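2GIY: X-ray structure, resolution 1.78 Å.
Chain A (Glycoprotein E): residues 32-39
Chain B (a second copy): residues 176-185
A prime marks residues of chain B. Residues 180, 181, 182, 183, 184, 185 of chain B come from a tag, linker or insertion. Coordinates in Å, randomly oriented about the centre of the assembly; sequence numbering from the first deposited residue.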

# COMPACT_ATOMS: atom_id res chain seq x y z
N ASN A 32 -10.22 3.99 -11.47
CA ASN A 32 -9.98 5.15 -10.63
C ASN A 32 -8.82 4.86 -9.68
O ASN A 32 -8.99 4.81 -8.46
CB ASN A 32 -11.24 5.49 -9.84
CG ASN A 32 -11.08 6.73 -8.98
OD1 ASN A 32 -10.61 7.77 -9.46
ND2 ASN A 32 -11.48 6.63 -7.72
N VAL A 33 -7.65 4.64 -10.26
CA VAL A 33 -6.45 4.35 -9.50
C VAL A 33 -5.76 5.65 -9.12
O VAL A 33 -5.69 6.57 -9.93
CB VAL A 33 -5.47 3.49 -10.32
CG1 VAL A 33 -4.23 3.17 -9.49
CG2 VAL A 33 -6.16 2.20 -10.77
N SER A 34 -5.27 5.72 -7.89
CA SER A 34 -4.56 6.89 -7.41
C SER A 34 -3.14 6.46 -7.12
O SER A 34 -2.91 5.48 -6.40
CB SER A 34 -5.22 7.44 -6.14
OG SER A 34 -4.56 8.63 -5.72
N ILE A 35 -2.18 7.18 -7.67
CA ILE A 35 -0.77 6.84 -7.48
C ILE A 35 0.03 8.09 -7.12
O ILE A 35 -0.01 9.08 -7.83
CB ILE A 35 -0.17 6.25 -8.77
CG1 ILE A 35 -0.90 4.96 -9.14
CG2 ILE A 35 1.32 5.99 -8.57
CD1 ILE A 35 -0.58 4.47 -10.53
N HIS A 36 0.75 8.01 -6.00
CA HIS A 36 1.57 9.12 -5.55
C HIS A 36 3.01 8.66 -5.47
O HIS A 36 3.30 7.54 -5.04
CB HIS A 36 1.11 9.60 -4.17
CG HIS A 36 -0.25 10.22 -4.17
ND1 HIS A 36 -0.45 11.58 -4.24
CD2 HIS A 36 -1.49 9.66 -4.14
CE1 HIS A 36 -1.75 11.84 -4.25
NE2 HIS A 36 -2.40 10.69 -4.19
N ALA A 37 3.92 9.53 -5.89
CA ALA A 37 5.34 9.20 -5.84
C ALA A 37 6.04 10.28 -5.03
O ALA A 37 5.78 11.47 -5.22
CB ALA A 37 5.91 9.13 -7.25
N ILE A 38 6.92 9.87 -4.13
CA ILE A 38 7.67 10.81 -3.31
C ILE A 38 9.16 10.50 -3.44
O ILE A 38 9.62 9.43 -3.02
CB ILE A 38 7.28 10.71 -1.81
CG1 ILE A 38 5.79 11.02 -1.63
CG2 ILE A 38 8.12 11.68 -0.99
CD1 ILE A 38 5.32 10.99 -0.19
N ALA A 39 9.91 11.42 -4.04
CA ALA A 39 11.35 11.23 -4.19
C ALA A 39 12.01 11.80 -2.94
O ALA A 39 11.84 12.97 -2.63
CB ALA A 39 11.86 11.97 -5.43
N GLU B 176 -2.85 14.30 3.79
CA GLU B 176 -2.39 15.43 3.00
C GLU B 176 -1.15 14.94 2.27
O GLU B 176 -0.07 14.85 2.87
CB GLU B 176 -2.02 16.61 3.89
CG GLU B 176 -3.17 17.24 4.67
CD GLU B 176 -4.14 18.02 3.80
OE1 GLU B 176 -3.67 18.82 2.95
OE2 GLU B 176 -5.36 17.84 3.96
N GLN B 177 -1.29 14.60 1.00
CA GLN B 177 -0.15 14.11 0.23
C GLN B 177 0.22 15.07 -0.89
O GLN B 177 -0.59 15.92 -1.29
CB GLN B 177 -0.44 12.73 -0.38
CG GLN B 177 -1.81 12.14 -0.07
CD GLN B 177 -2.95 12.89 -0.74
OE1 GLN B 177 -4.10 12.44 -0.73
NE2 GLN B 177 -2.64 14.05 -1.33
N PRO B 178 1.45 14.95 -1.41
CA PRO B 178 1.87 15.83 -2.50
C PRO B 178 1.03 15.50 -3.72
O PRO B 178 0.22 14.57 -3.68
CB PRO B 178 3.34 15.45 -2.69
CG PRO B 178 3.34 14.00 -2.34
CD PRO B 178 2.50 13.97 -1.09
N LEU B 179 1.20 16.26 -4.79
CA LEU B 179 0.44 16.02 -6.02
C LEU B 179 0.68 14.58 -6.48
O LEU B 179 1.77 14.05 -6.27
CB LEU B 179 0.90 16.98 -7.11
CG LEU B 179 0.81 18.48 -6.79
CD1 LEU B 179 1.47 19.28 -7.90
CD2 LEU B 179 -0.64 18.87 -6.64
N ASP B 180 -0.32 13.95 -7.09
CA ASP B 180 -0.14 12.58 -7.57
C ASP B 180 0.66 12.59 -8.87
O ASP B 180 1.04 13.65 -9.36
CB ASP B 180 -1.48 11.86 -7.75
CG ASP B 180 -2.38 12.51 -8.79
OD1 ASP B 180 -1.87 13.19 -9.70
OD2 ASP B 180 -3.61 12.32 -8.68
N ILE B 181 0.91 11.42 -9.45
CA ILE B 181 1.72 11.37 -10.67
C ILE B 181 1.06 11.99 -11.89
O ILE B 181 1.68 12.11 -12.94
CB ILE B 181 2.19 9.93 -11.00
CG1 ILE B 181 1.00 9.01 -11.27
CG2 ILE B 181 3.05 9.39 -9.86
CD1 ILE B 181 1.42 7.64 -11.80
N GLU B 182 -0.21 12.37 -11.76
CA GLU B 182 -0.91 13.02 -12.86
C GLU B 182 -0.91 14.53 -12.59
O GLU B 182 -1.47 15.31 -13.36
CB GLU B 182 -2.35 12.51 -12.96
CG GLU B 182 -2.45 11.13 -13.62
CD GLU B 182 -3.87 10.60 -13.68
OE1 GLU B 182 -4.83 11.39 -13.61
OE2 GLU B 182 -4.03 9.37 -13.83
N GLY B 183 -0.25 14.92 -11.50
CA GLY B 183 -0.16 16.32 -11.13
C GLY B 183 -1.41 16.86 -10.45
O GLY B 183 -1.61 18.07 -10.37
N ARG B 184 -2.24 15.95 -9.95
CA ARG B 184 -3.49 16.33 -9.28
C ARG B 184 -3.34 16.43 -7.77
O ARG B 184 -2.63 15.64 -7.15
CB ARG B 184 -4.58 15.32 -9.61
CG ARG B 184 -4.83 15.11 -11.10
CD ARG B 184 -5.83 13.99 -11.33
NE ARG B 184 -5.37 12.74 -10.73
CZ ARG B 184 -6.08 11.62 -10.69
NH1 ARG B 184 -7.30 11.58 -11.23
NH2 ARG B 184 -5.58 10.53 -10.12
N GLY B 185 -4.04 17.41 -7.19
CA GLY B 185 -4.00 17.61 -5.76
C GLY B 185 -5.39 17.59 -5.15
O GLY B 185 -6.34 17.18 -5.85
O HOH W 1 -4.66 8.44 -11.42
O HOH W 2 -5.14 11.01 -6.75
O HOH W 3 -2.93 9.24 -9.55

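A short strand of chain A packs against an irregular, largely tag-derived segment of chain B through two direct hydrogen bonds, one of them weak, a buried histidine, small apolar contacts and bridging waters. The two stretches together bury 482 Å².

The firmest link is between backbones. Ile181′ N donates to Ile35 O at 3.0 Å, and the angle of 166° is nearly straight.

His36 is the residue of chain A most covered by chain B. Its CA-to-CB bond points sideways, but with chi1 near -67° (m) the ring comes closer to the partner. His36 ND1 gives a weak hydrogen bond to Pro178′ O at 3.1 Å, near the plane of the ring. Gln177′ CB lies over one face of the ring. Asp180′ CB lies over the opposite face, 3.7 Å from the centroid of the His36 ring, in a CH-pi contact. A flat ring with a polar edge suits this slot.

Apolar side chains add to the contact. On the other side of the strand from His36, Ile181′ points toward chain A and reaches two residues: its CD1 lies 3.6 Å from Ile35 CG2, and its CG2 lies 3.9 Å from Ala37 CB. On the His36 side, Ile38 CG1 meets Pro178′ CG at 3.9 Å.

The tag residues from Asp180′ to Gly183′ form a type I turn. The Asp180′ carboxylate can hold backbone N-H groups and an arginine at once. Asp180′ OD1 accepts from Glu182′ N and Arg184′ N, both at 2.8 Å. Asp180′ OD2 forms a salt bridge with Arg184′ NE at 2.7 Å. Gly183′ has a positive phi, which favours glycine.

Three waters bridge the stretches near Asp180′ and Arg184′. Water 1 donates to Val33 O and Glu182′ OE2. Water 2 joins Ser34 OG to Asp180′ OD2. Water 3 accepts from Ile35 N and Arg184′ NH2.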